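Arylsulfatase (Pseudoalteromonas sp. MB47, PDB 7AJ0) probably hydrolyses sulfate esters of the algal polysaccharide fucoidan in an exo-acting manner, as a calcium-binding member of the sulfatase family that assembles into hexamers. Local coordinates at residues Thr378-Thr383 against Phe400-Thr406; Gly373-Asp379 against Ser416-Val421; Glu136-Ser140 against Pro395-Tyr399; Arg113-Gly119 against Met503-Thr509. Numbering follows the deposited sequence.

Interaction 1: residues Thr378-Thr383 against Phe400-Thr406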
loop_
_atom_site.group_PDB
_atom_site.type_symbol
_atom_site.label_atom_id
_atom_site.label_comp_id
_atom_site.label_asym_id
_atom_site.label_seq_id
_atom_site.Cartn_x
_atom_site.Cartn_y
_atom_site.Cartn_z
ATOM N N THR A 378 16.074 26.964 -20.277
ATOM C CA THR A 378 17.009 27.210 -21.365
ATOM C C THR A 378 16.478 28.252 -22.343
ATOM O O THR A 378 17.268 28.859 -23.073
ATOM C CB THR A 378 17.316 25.916 -22.119
ATOM O OG1 THR A 378 16.101 25.358 -22.634
ATOM C CG2 THR A 378 17.991 24.907 -21.203
ATOM N N ASP A 379 15.160 28.472 -22.371
ATOM C CA ASP A 379 14.599 29.486 -23.256
ATOM C C ASP A 379 14.910 30.894 -22.760
ATOM O O ASP A 379 15.006 31.825 -23.566
ATOM C CB ASP A 379 13.089 29.291 -23.391
ATOM C CG ASP A 379 12.727 27.974 -24.057
ATOM O OD1 ASP A 379 13.614 27.360 -24.685
ATOM O OD2 ASP A 379 11.551 27.558 -23.958
ATOM N N ILE A 380 15.059 31.074 -21.446
ATOM C CA ILE A 380 15.492 32.367 -20.927
ATOM C C ILE A 380 16.899 32.679 -21.418
ATOM O O ILE A 380 17.199 33.804 -21.837
ATOM C CB ILE A 380 15.416 32.383 -19.389
ATOM C CG1 ILE A 380 13.977 32.148 -18.926
ATOM C CG2 ILE A 380 15.946 33.706 -18.849
ATOM C CD1 ILE A 380 13.846 31.832 -17.445
ATOM N N TYR A 381 17.784 31.681 -21.371
ATOM C CA TYR A 381 19.138 31.845 -21.889
ATOM C C TYR A 381 19.116 32.249 -23.355
ATOM O O TYR A 381 19.730 33.249 -23.744
ATOM C CB TYR A 381 19.905 30.535 -21.684
ATOM C CG TYR A 381 21.234 30.427 -22.391
ATOM C CD1 TYR A 381 21.303 30.065 -23.730
ATOM C CD2 TYR A 381 22.422 30.648 -21.711
ATOM C CE1 TYR A 381 22.512 29.948 -24.374
ATOM C CE2 TYR A 381 23.637 30.535 -22.349
ATOM C CZ TYR A 381 23.677 30.185 -23.679
ATOM O OH TYR A 381 24.887 30.073 -24.321
ATOM N N MET A 382 18.401 31.488 -24.185
ATOM C CA MET A 382 18.404 31.754 -25.619
ATOM C C MET A 382 17.677 33.051 -25.949
ATOM O O MET A 382 18.057 33.751 -26.894
ATOM C CB MET A 382 17.769 30.583 -26.366
ATOM C CG MET A 382 18.224 30.452 -27.811
ATOM S SD MET A 382 20.002 30.180 -27.961
ATOM C CE MET A 382 20.174 28.530 -27.285
ATOM N N THR A 383 16.628 33.381 -25.193
ATOM C CA THR A 383 15.964 34.669 -25.365
ATOM C C THR A 383 16.903 35.815 -25.006
ATOM O O THR A 383 16.958 36.829 -25.710
ATOM C CB THR A 383 14.697 34.712 -24.505
ATOM O OG1 THR A 383 13.813 33.650 -24.897
ATOM C CG2 THR A 383 13.980 36.046 -24.650
ATOM N N PHE A 400 22.319 22.899 -28.566
ATOM C CA PHE A 400 21.686 23.823 -27.632
ATOM C C PHE A 400 20.191 23.548 -27.587
ATOM O O PHE A 400 19.518 23.560 -28.623
ATOM C CB PHE A 400 21.973 25.268 -28.027
ATOM C CG PHE A 400 23.360 25.713 -27.682
ATOM C CD1 PHE A 400 23.630 26.272 -26.446
ATOM C CD2 PHE A 400 24.399 25.553 -28.582
ATOM C CE1 PHE A 400 24.907 26.675 -26.118
ATOM C CE2 PHE A 400 25.679 25.953 -28.259
ATOM C CZ PHE A 400 25.934 26.514 -27.025
ATOM N N ASP A 401 19.681 23.299 -26.383
ATOM C CA ASP A 401 18.282 22.953 -26.186
ATOM C C ASP A 401 17.377 24.168 -26.064
ATOM O O ASP A 401 16.163 24.040 -26.264
ATOM C CB ASP A 401 18.145 22.088 -24.931
ATOM C CG ASP A 401 18.960 20.814 -25.012
ATOM O OD1 ASP A 401 18.577 19.905 -25.777
ATOM O OD2 ASP A 401 19.999 20.724 -24.323
ATOM N N GLY A 402 17.933 25.334 -25.752
ATOM C CA GLY A 402 17.113 26.512 -25.577
ATOM C C GLY A 402 16.564 27.030 -26.893
ATOM O O GLY A 402 17.168 26.876 -27.954
ATOM N N ILE A 403 15.392 27.654 -26.808
ATOM C CA ILE A 403 14.716 28.243 -27.957
ATOM C C ILE A 403 14.456 29.712 -27.657
ATOM O O ILE A 403 13.999 30.055 -26.560
ATOM C CB ILE A 403 13.398 27.513 -28.277
ATOM C CG1 ILE A 403 13.676 26.051 -28.630
ATOM C CG2 ILE A 403 12.665 28.225 -29.402
ATOM C CD1 ILE A 403 12.444 25.168 -28.603
ATOM N N ASP A 404 14.752 30.574 -28.625
ATOM C CA ASP A 404 14.430 31.990 -28.500
ATOM C C ASP A 404 12.918 32.171 -28.447
ATOM O O ASP A 404 12.206 31.766 -29.368
ATOM C CB ASP A 404 15.023 32.762 -29.676
ATOM C CG ASP A 404 14.636 34.230 -29.668
ATOM O OD1 ASP A 404 14.280 34.750 -28.590
ATOM O OD2 ASP A 404 14.682 34.863 -30.745
ATOM N N GLN A 405 12.428 32.775 -27.363
ATOM C CA GLN A 405 10.998 32.966 -27.150
ATOM C C GLN A 405 10.592 34.436 -27.203
ATOM O O GLN A 405 9.515 34.796 -26.717
ATOM C CB GLN A 405 10.579 32.359 -25.809
ATOM C CG GLN A 405 10.725 30.847 -25.723
ATOM C CD GLN A 405 9.595 30.109 -26.412
ATOM O OE1 GLN A 405 8.918 30.657 -27.280
ATOM N NE2 GLN A 405 9.377 28.858 -26.019
ATOM N N THR A 406 11.433 35.296 -27.781
ATOM C CA THR A 406 11.101 36.716 -27.841
ATOM C C THR A 406 9.775 36.945 -28.557
ATOM O O THR A 406 8.970 37.782 -28.134
ATOM C CB THR A 406 12.228 37.487 -28.529
ATOM O OG1 THR A 406 13.418 37.407 -27.732
ATOM C CG2 THR A 406 11.846 38.945 -28.720
#
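The chain that leaves helix 377-387 folds back as loop 400-406 and hydrogen-bonds to side chains on that helix's first turns, a buried contact. Asp379 OD1 accepts from Ile403 N at 2.8 Å and Asp379 OD2 from Gln405 NE2 at 3.3 Å, while its charge is met by Arg418; Gln405 OE1 turns to Arg417 N. Thr383 OG1 donates to Asp379 O (2.6 Å) within the helix and so can accept from Gln405 N at 3.0 Å. Asp404 OD1 takes Thr406 N at 3.0 Å, an Asx turn leading into helix 406-409. Backbones pack closely at Gly402, whose CA makes a CA-H...O contact of 3.4 Å with Thr378 O; a side chain there would collide with that carbonyl. Apolar packing closes the other end, where the flexible Met382 sets CE 3.8 Å from Phe400 CB, and Tyr381, its OH bonded to Val139 O, has CE1 4.4 Å from Phe400 CD1. Buried carboxylate and hydroxyl groups of the helix serve as acceptors for the amides of an irregular loop.

Interaction 2: residues Gly373-Asp379 against Ser416-Val421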
loop_
_atom_site.group_PDB
_atom_site.type_symbol
_atom_site.label_atom_id
_atom_site.label_comp_id
_atom_site.label_asym_id
_atom_site.label_seq_id
_atom_site.Cartn_x
_atom_site.Cartn_y
_atom_site.Cartn_z
ATOM N N GLY A 373 1.562 28.456 -22.837
ATOM C CA GLY A 373 2.505 27.938 -23.810
ATOM C C GLY A 373 3.769 27.407 -23.160
ATOM O O GLY A 373 4.235 27.911 -22.138
ATOM N N LEU A 374 4.337 26.373 -23.774
ATOM C CA LEU A 374 5.485 25.698 -23.188
ATOM C C LEU A 374 6.711 26.602 -23.204
ATOM O O LEU A 374 7.015 27.254 -24.205
ATOM C CB LEU A 374 5.788 24.408 -23.946
ATOM C CG LEU A 374 4.717 23.317 -23.929
ATOM C CD1 LEU A 374 5.252 22.056 -24.609
ATOM C CD2 LEU A 374 4.257 23.015 -22.515
ATOM N N MET A 375 7.423 26.637 -22.078
ATOM C CA MET A 375 8.659 27.402 -21.977
ATOM C C MET A 375 9.582 26.718 -20.980
ATOM O O MET A 375 9.130 26.041 -20.054
ATOM C CB MET A 375 8.396 28.851 -21.560
ATOM C CG MET A 375 9.653 29.703 -21.523
ATOM S SD MET A 375 9.347 31.445 -21.851
ATOM C CE MET A 375 10.966 32.139 -21.511
ATOM N N ASP A 376 10.884 26.912 -21.181
ATOM C CA ASP A 376 11.934 26.211 -20.456
ATOM C C ASP A 376 12.896 27.232 -19.865
ATOM O O ASP A 376 12.941 28.388 -20.291
ATOM C CB ASP A 376 12.678 25.243 -21.399
ATOM C CG ASP A 376 13.488 24.192 -20.661
ATOM O OD1 ASP A 376 14.401 24.557 -19.891
ATOM O OD2 ASP A 376 13.212 22.989 -20.861
ATOM N N LEU A 377 13.672 26.799 -18.867
ATOM C CA LEU A 377 14.730 27.662 -18.349
ATOM C C LEU A 377 15.792 27.937 -19.408
ATOM O O LEU A 377 16.373 29.029 -19.437
ATOM C CB LEU A 377 15.384 27.039 -17.117
ATOM C CG LEU A 377 14.666 27.187 -15.775
ATOM C CD1 LEU A 377 15.464 26.475 -14.687
ATOM C CD2 LEU A 377 14.448 28.645 -15.411
ATOM N N THR A 378 16.074 26.964 -20.277
ATOM C CA THR A 378 17.009 27.210 -21.365
ATOM C C THR A 378 16.478 28.252 -22.343
ATOM O O THR A 378 17.268 28.859 -23.073
ATOM C CB THR A 378 17.316 25.916 -22.119
ATOM O OG1 THR A 378 16.101 25.358 -22.634
ATOM C CG2 THR A 378 17.991 24.907 -21.203
ATOM N N ASP A 379 15.160 28.472 -22.371
ATOM C CA ASP A 379 14.599 29.486 -23.256
ATOM C C ASP A 379 14.910 30.894 -22.760
ATOM O O ASP A 379 15.006 31.825 -23.566
ATOM C CB ASP A 379 13.089 29.291 -23.391
ATOM C CG ASP A 379 12.727 27.974 -24.057
ATOM O OD1 ASP A 379 13.614 27.360 -24.685
ATOM O OD2 ASP A 379 11.551 27.558 -23.958
ATOM N N SER A 416 3.676 29.664 -28.271
ATOM C CA SER A 416 5.058 29.341 -27.953
ATOM C C SER A 416 5.790 28.797 -29.175
ATOM O O SER A 416 5.195 28.184 -30.064
ATOM C CB SER A 416 5.099 28.321 -26.815
ATOM O OG SER A 416 6.419 27.897 -26.547
ATOM N N ARG A 417 7.099 29.048 -29.218
ATOM C CA ARG A 417 7.957 28.468 -30.240
ATOM C C ARG A 417 8.512 27.109 -29.836
ATOM O O ARG A 417 9.179 26.461 -30.652
ATOM C CB ARG A 417 9.122 29.417 -30.559
ATOM C CG ARG A 417 8.669 30.795 -31.013
ATOM C CD ARG A 417 9.811 31.632 -31.582
ATOM N NE ARG A 417 10.399 31.025 -32.772
ATOM C CZ ARG A 417 11.699 30.777 -32.937
ATOM N NH1 ARG A 417 12.578 31.092 -31.995
ATOM N NH2 ARG A 417 12.118 30.218 -34.061
ATOM N N ARG A 418 8.252 26.663 -28.610
ATOM C CA ARG A 418 8.729 25.376 -28.121
ATOM C C ARG A 418 7.632 24.337 -28.292
ATOM O O ARG A 418 6.494 24.547 -27.858
ATOM C CB ARG A 418 9.148 25.465 -26.652
ATOM C CG ARG A 418 9.505 24.124 -26.029
ATOM C CD ARG A 418 10.086 24.287 -24.630
ATOM N NE ARG A 418 11.442 24.833 -24.653
ATOM C CZ ARG A 418 12.535 24.116 -24.897
ATOM N NH1 ARG A 418 13.723 24.699 -24.895
ATOM N NH2 ARG A 418 12.440 22.817 -25.147
ATOM N N GLN A 419 7.981 23.216 -28.917
ATOM C CA GLN A 419 7.023 22.156 -29.185
ATOM C C GLN A 419 7.029 21.075 -28.116
ATOM O O GLN A 419 5.986 20.463 -27.861
ATOM C CB GLN A 419 7.322 21.526 -30.548
ATOM C CG GLN A 419 6.213 20.654 -31.089
ATOM C CD GLN A 419 6.482 20.192 -32.509
ATOM O OE1 GLN A 419 5.582 20.182 -33.348
ATOM N NE2 GLN A 419 7.724 19.805 -32.782
ATOM N N VAL A 420 8.174 20.826 -27.483
ATOM C CA VAL A 420 8.312 19.732 -26.532
ATOM C C VAL A 420 9.252 20.154 -25.413
ATOM O O VAL A 420 10.209 20.905 -25.627
ATOM C CB VAL A 420 8.838 18.443 -27.211
ATOM C CG1 VAL A 420 8.992 17.329 -26.188
ATOM C CG2 VAL A 420 7.920 18.010 -28.345
ATOM N N VAL A 421 8.967 19.667 -24.209
ATOM C CA VAL A 421 9.862 19.790 -23.066
ATOM C C VAL A 421 10.379 18.396 -22.745
ATOM O O VAL A 421 9.589 17.458 -22.593
ATOM C CB VAL A 421 9.157 20.408 -21.847
ATOM C CG1 VAL A 421 10.082 20.402 -20.637
ATOM C CG2 VAL A 421 8.705 21.823 -22.163
#
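A capping box at the start of helix 377-387 meets an ST turn here, joining the large mixed sheet of the sulfatase domain, through strand 375-376, to the four-stranded antiparallel sheet, through its outermost strand 420-425. In the box, Asp376 OD1 accepts from Thr378 N at 3.0 Å and Asp379 OD2 from Asp376 N at 2.9 Å. Ser416 opens the second segment: its small hydroxyl donates from OG to Leu374 O over a short 2.5 Å and accepts from Arg418 N at 3.0 Å, which makes the ST turn. Arg418 follows with a long, largely buried side chain. Its NH1 and NE donate to Asp379 OD1 and OD2 at 2.7 and 2.8 Å, a two-pronged salt bridge that suits the planar guanidinium and the carboxylate. Asp376 CB lies over one face of that guanidinium, 3.5 Å from Arg418 NE. Arg418 NH1 also reaches Asp401 O, and NH2 donates to Val420 O at 3.0 Å, within its own segment. Gln419 O packs 3.7 Å from CD1 of Leu374, the residue most covered by the contact. Beyond it, branched Val421 fills the apolar side, with CG2 4.2 Å from Leu374 CD1.

Interaction 3: residues Glu136-Ser140 against Pro395-Tyr399; sequences EKEVS and PSNMY
In plain packing, a type I beta turn of the loop after helix 377-387 (Pro395 to Met398, with phi/psi -84/-11 at Ser396 and -89/1 at Asn397) meets the sequence-distant link between helices 134-137 and 141-146, with no direct hydrogen bond. CA atoms stand 8.8 Å apart for Glu138 and Met398 and 8.4 Å for Val139 and Pro395, so side chains bridge the gap. Helical phi/psi holds through Lys137 (-77/-40), whose t, t, t, p side chain brings NZ 3.8 Å from Asn397 ND2, a contact without a bond; its CG lies 3.8 Å from Met398 SD and its carbonyl O 3.6 Å from the same sulfur. Glu138 turns extended (-72/157). Its CA-to-CB bond points away, but m, m torsions bring OE2 to 3.5 Å from Met398 CE, while the charge pairs with Arg113. Met398 (m, t, p) suits the gap as an unbranched thioether. Val139, also extended (-126/107), gives its O to Tyr381 OH and, with chi1 t, points at the proline ring: Val139 CG2 to Pro395 CD is 4.0 Å.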
loop_
_atom_site.group_PDB
_atom_site.type_symbol
_atom_site.label_atom_id
_atom_site.label_comp_id
_atom_site.label_asym_id
_atom_site.label_seq_id
_atom_site.Cartn_x
_atom_site.Cartn_y
_atom_site.Cartn_z
ATOM N N GLU A 136 34.942 25.409 -19.043
ATOM C CA GLU A 136 35.759 25.890 -20.153
ATOM C C GLU A 136 35.008 25.735 -21.469
ATOM O O GLU A 136 35.001 26.644 -22.306
ATOM C CB GLU A 136 37.089 25.138 -20.199
ATOM C CG GLU A 136 37.987 25.386 -18.995
ATOM C CD GLU A 136 39.331 24.683 -19.108
ATOM O OE1 GLU A 136 40.068 24.636 -18.099
ATOM O OE2 GLU A 136 39.650 24.177 -20.206
ATOM N N LYS A 137 34.332 24.598 -21.642
ATOM C CA LYS A 137 33.615 24.276 -22.871
ATOM C C LYS A 137 32.295 25.026 -22.973
ATOM O O LYS A 137 31.935 25.503 -24.055
ATOM C CB LYS A 137 33.403 22.760 -22.911
ATOM C CG LYS A 137 32.525 22.196 -24.006
ATOM C CD LYS A 137 32.403 20.676 -23.788
ATOM C CE LYS A 137 31.457 19.996 -24.772
ATOM N NZ LYS A 137 32.062 19.800 -26.123
ATOM N N GLU A 138 31.569 25.156 -21.865
ATOM C CA GLU A 138 30.273 25.816 -21.895
ATOM C C GLU A 138 30.437 27.323 -22.091
ATOM O O GLU A 138 31.483 27.908 -21.795
ATOM C CB GLU A 138 29.500 25.530 -20.608
ATOM C CG GLU A 138 29.274 24.049 -20.326
ATOM C CD GLU A 138 28.540 23.340 -21.449
ATOM O OE1 GLU A 138 28.878 22.172 -21.743
ATOM O OE2 GLU A 138 27.629 23.957 -22.041
ATOM N N VAL A 139 29.377 27.950 -22.595
ATOM C CA VAL A 139 29.373 29.370 -22.931
ATOM C C VAL A 139 28.193 30.021 -22.222
ATOM O O VAL A 139 27.038 29.834 -22.628
ATOM C CB VAL A 139 29.289 29.600 -24.447
ATOM C CG1 VAL A 139 29.186 31.082 -24.753
ATOM C CG2 VAL A 139 30.492 28.985 -25.144
ATOM N N SER A 140 28.477 30.794 -21.178
ATOM C CA SER A 140 27.424 31.455 -20.425
ATOM C C SER A 140 26.956 32.714 -21.151
ATOM O O SER A 140 27.652 33.264 -22.009
ATOM C CB SER A 140 27.913 31.820 -19.024
ATOM O OG SER A 140 28.945 32.789 -19.086
ATOM N N PRO A 395 29.021 27.982 -30.273
ATOM C CA PRO A 395 29.848 26.991 -30.979
ATOM C C PRO A 395 28.991 25.939 -31.670
ATOM O O PRO A 395 27.974 25.489 -31.139
ATOM C CB PRO A 395 30.712 26.382 -29.865
ATOM C CG PRO A 395 29.996 26.698 -28.591
ATOM C CD PRO A 395 29.290 28.002 -28.822
ATOM N N SER A 396 29.426 25.539 -32.866
ATOM C CA SER A 396 28.637 24.660 -33.717
ATOM C C SER A 396 28.797 23.183 -33.385
ATOM O O SER A 396 28.034 22.363 -33.908
ATOM C CB SER A 396 29.018 24.890 -35.183
ATOM O OG SER A 396 28.899 26.259 -35.521
ATOM N N ASN A 397 29.760 22.821 -32.542
ATOM C CA ASN A 397 29.966 21.434 -32.149
ATOM C C ASN A 397 29.147 21.039 -30.928
ATOM O O ASN A 397 29.249 19.894 -30.475
ATOM C CB ASN A 397 31.452 21.188 -31.869
ATOM C CG ASN A 397 31.969 22.007 -30.705
ATOM O OD1 ASN A 397 32.023 23.235 -30.771
ATOM N ND2 ASN A 397 32.359 21.331 -29.634
ATOM N N MET A 398 28.343 21.951 -30.389
ATOM C CA MET A 398 27.534 21.699 -29.206
ATOM C C MET A 398 26.064 21.913 -29.537
ATOM O O MET A 398 25.702 22.896 -30.192
ATOM C CB MET A 398 27.953 22.617 -28.051
ATOM C CG MET A 398 29.334 22.309 -27.487
ATOM S SD MET A 398 30.037 23.662 -26.516
ATOM C CE MET A 398 28.709 24.002 -25.362
ATOM N N TYR A 399 25.222 20.985 -29.088
ATOM C CA TYR A 399 23.784 21.103 -29.281
ATOM C C TYR A 399 23.191 21.973 -28.181
ATOM O O TYR A 399 23.517 21.805 -27.002
ATOM C CB TYR A 399 23.129 19.723 -29.271
ATOM C CG TYR A 399 21.715 19.702 -29.803
ATOM C CD1 TYR A 399 21.466 19.483 -31.148
ATOM C CD2 TYR A 399 20.629 19.891 -28.961
ATOM C CE1 TYR A 399 20.179 19.457 -31.644
ATOM C CE2 TYR A 399 19.335 19.865 -29.449
ATOM C CZ TYR A 399 19.118 19.647 -30.792
ATOM O OH TYR A 399 17.838 19.617 -31.292
#

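Interaction 4: residues Arg113-Gly119 against Met503-Thr509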
loop_
_atom_site.group_PDB
_atom_site.type_symbol
_atom_site.label_atom_id
_atom_site.label_comp_id
_atom_site.label_asym_id
_atom_site.label_seq_id
_atom_site.Cartn_x
_atom_site.Cartn_y
_atom_site.Cartn_z
ATOM N N ARG A 113 21.574 24.603 -22.258
ATOM C CA ARG A 113 21.812 23.197 -22.544
ATOM C C ARG A 113 21.351 22.328 -21.388
ATOM O O ARG A 113 21.670 22.608 -20.229
ATOM C CB ARG A 113 23.303 22.957 -22.823
ATOM C CG ARG A 113 23.689 23.198 -24.266
ATOM C CD ARG A 113 25.138 23.609 -24.420
ATOM N NE ARG A 113 26.081 22.636 -23.874
ATOM C CZ ARG A 113 26.406 21.489 -24.461
ATOM N NH1 ARG A 113 25.848 21.144 -25.613
ATOM N NH2 ARG A 113 27.289 20.681 -23.889
ATOM N N LEU A 114 20.595 21.287 -21.708
ATOM C CA LEU A 114 20.272 20.279 -20.713
ATOM C C LEU A 114 21.561 19.803 -20.046
ATOM O O LEU A 114 22.564 19.574 -20.733
ATOM C CB LEU A 114 19.539 19.109 -21.367
ATOM C CG LEU A 114 18.105 19.412 -21.807
ATOM C CD1 LEU A 114 17.581 18.318 -22.720
ATOM C CD2 LEU A 114 17.199 19.578 -20.593
ATOM N N PRO A 115 21.580 19.660 -18.719
ATOM C CA PRO A 115 22.855 19.371 -18.038
ATOM C C PRO A 115 23.454 18.018 -18.383
ATOM O O PRO A 115 24.646 17.809 -18.126
ATOM C CB PRO A 115 22.494 19.460 -16.547
ATOM C CG PRO A 115 21.014 19.330 -16.486
ATOM C CD PRO A 115 20.469 19.869 -17.770
ATOM N N VAL A 116 22.683 17.091 -18.954
ATOM C CA VAL A 116 23.276 15.820 -19.351
ATOM C C VAL A 116 24.277 16.029 -20.483
ATOM O O VAL A 116 25.232 15.255 -20.629
ATOM C CB VAL A 116 22.179 14.811 -19.739
ATOM C CG1 VAL A 116 21.476 15.236 -21.022
ATOM C CG2 VAL A 116 22.773 13.418 -19.877
ATOM N N ARG A 117 24.087 17.073 -21.294
ATOM C CA ARG A 117 25.042 17.355 -22.359
ATOM C C ARG A 117 26.338 17.929 -21.800
ATOM O O ARG A 117 27.430 17.592 -22.271
ATOM C CB ARG A 117 24.441 18.332 -23.370
ATOM C CG ARG A 117 23.106 17.910 -23.959
ATOM C CD ARG A 117 22.741 18.795 -25.138
ATOM N NE ARG A 117 21.361 18.612 -25.580
ATOM C CZ ARG A 117 20.964 17.696 -26.459
ATOM N NH1 ARG A 117 21.838 16.858 -26.997
ATOM N NH2 ARG A 117 19.685 17.617 -26.796
ATOM N N SER A 118 26.235 18.796 -20.793
ATOM C CA SER A 118 27.391 19.511 -20.270
ATOM C C SER A 118 28.140 18.735 -19.198
ATOM O O SER A 118 29.343 18.950 -19.016
ATOM C CB SER A 118 26.952 20.861 -19.693
ATOM O OG SER A 118 26.097 20.684 -18.574
ATOM N N GLY A 119 27.463 17.833 -18.494
ATOM C CA GLY A 119 28.035 17.184 -17.338
ATOM C C GLY A 119 27.717 17.859 -16.025
ATOM O O GLY A 119 28.145 17.368 -14.971
ATOM N N MET A 503 22.059 13.275 -29.173
ATOM C CA MET A 503 23.170 12.987 -28.275
ATOM C C MET A 503 24.132 11.956 -28.840
ATOM O O MET A 503 25.195 11.738 -28.251
ATOM C CB MET A 503 22.623 12.522 -26.926
ATOM C CG MET A 503 21.743 13.571 -26.282
ATOM S SD MET A 503 21.022 13.091 -24.713
ATOM C CE MET A 503 20.216 14.631 -24.277
ATOM N N LYS A 504 23.784 11.315 -29.953
ATOM C CA LYS A 504 24.741 10.558 -30.751
ATOM C C LYS A 504 25.452 11.472 -31.743
ATOM O O LYS A 504 26.676 11.398 -31.894
ATOM C CB LYS A 504 24.025 9.424 -31.488
ATOM C CG LYS A 504 24.912 8.564 -32.377
ATOM C CD LYS A 504 25.744 7.580 -31.566
ATOM C CE LYS A 504 26.636 6.733 -32.465
ATOM N NZ LYS A 504 25.850 5.924 -33.443
ATOM N N LYS A 505 24.690 12.345 -32.406
ATOM C CA LYS A 505 25.260 13.294 -33.357
ATOM C C LYS A 505 26.087 14.365 -32.658
ATOM O O LYS A 505 27.063 14.860 -33.232
ATOM C CB LYS A 505 24.126 13.927 -34.167
ATOM C CG LYS A 505 24.549 14.858 -35.290
ATOM C CD LYS A 505 23.320 15.311 -36.081
ATOM C CE LYS A 505 23.687 16.149 -37.295
ATOM N NZ LYS A 505 24.418 17.392 -36.924
ATOM N N TYR A 506 25.717 14.731 -31.431
ATOM C CA TYR A 506 26.449 15.709 -30.626
ATOM C C TYR A 506 26.755 15.065 -29.283
ATOM O O TYR A 506 25.937 15.121 -28.354
ATOM C CB TYR A 506 25.646 16.997 -30.461
ATOM C CG TYR A 506 25.380 17.711 -31.763
ATOM C CD1 TYR A 506 24.254 17.420 -32.520
ATOM C CD2 TYR A 506 26.259 18.675 -32.241
ATOM C CE1 TYR A 506 24.009 18.070 -33.714
ATOM C CE2 TYR A 506 26.025 19.328 -33.434
ATOM C CZ TYR A 506 24.899 19.023 -34.166
ATOM O OH TYR A 506 24.665 19.675 -35.354
ATOM N N PRO A 507 27.928 14.444 -29.139
ATOM C CA PRO A 507 28.193 13.647 -27.934
ATOM C C PRO A 507 28.079 14.468 -26.659
ATOM O O PRO A 507 28.462 15.638 -26.612
ATOM C CB PRO A 507 29.630 13.147 -28.144
ATOM C CG PRO A 507 29.853 13.220 -29.612
ATOM C CD PRO A 507 29.057 14.402 -30.090
ATOM N N ASN A 508 27.546 13.833 -25.618
ATOM C CA ASN A 508 27.493 14.449 -24.303
ATOM C C ASN A 508 28.886 14.483 -23.679
ATOM O O ASN A 508 29.785 13.724 -24.051
ATOM C CB ASN A 508 26.529 13.692 -23.389
ATOM C CG ASN A 508 25.080 13.811 -23.834
ATOM O OD1 ASN A 508 24.700 14.757 -24.524
ATOM N ND2 ASN A 508 24.259 12.849 -23.427
ATOM N N THR A 509 29.055 15.378 -22.711
ATOM C CA THR A 509 30.337 15.535 -22.040
ATOM C C THR A 509 30.493 14.502 -20.931
ATOM O O THR A 509 29.597 14.328 -20.099
ATOM C CB THR A 509 30.465 16.944 -21.459
ATOM O OG1 THR A 509 30.455 17.906 -22.521
ATOM C CG2 THR A 509 31.751 17.080 -20.661
HETATM O O HOH W 1 28.757 18.195 -25.077
HETATM O O HOH W 2 24.743 16.549 -26.479
#
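Arg117, Met503 and Thr509 carry most of this contact between the short helix 115-118, which follows helix 102-111, begun by the calcium ligand Cys102, and the end of helix 489-505 with its trailing loop. The long arm of Arg117 is the most covered: Met503 CE lies over one face of its guanidinium, and Met503 CG comes within 3.4 Å of NH1. Its charge is answered by Asp401, and NH1 donates to water 2 (3.0 Å), which donates to Tyr506 O at 2.6 Å and Asn508 OD1 at 2.7 Å. Met503, unbranched, reaches past that group to put CE 3.5 Å from Val116 CG1, while its SD accepts a weak bond from Asn508 ND2 at 3.5 Å. Thr509 works through its polar atoms: both N, at 2.8 Å, and OG1, at 3.1 Å, donate to Arg117 O. Next to it Arg113, salt-bridged to Glu138, donates from NH2 to water 1 at 3.1 Å. Gly119 ends the helical turn with positive phi (93°), a conformation that suits glycine. One backbone carbonyl, Arg117 O, thus takes both Thr509 N and OG1, waters extend the polar link through side-chain and backbone atoms, and Met503 adds the apolar cover.

In the fold
Along the chain the contacts nest: interaction 4, from 113-119 to 503-509, encloses the others, and interaction 1 lies within the loop closed by interaction 2, while interaction 3 crosses both. Interactions 1 and 2 share Thr378 and Asp379 on helix 377-387, with centres 8 Å apart; interactions 3 and 4 are 10 Å apart, and interactions 2 and 3, at 20 Å, do not touch. The continuous run 395-406 links the two pairs, since Asp401 pairs with Arg117, Tyr399 O with Arg113, and Asp401 O with Arg418. Segments 395-406 and 503-509 thus pack on the chain that follows helix 102-111, whose first residue, Cys102, is a calcium ligand.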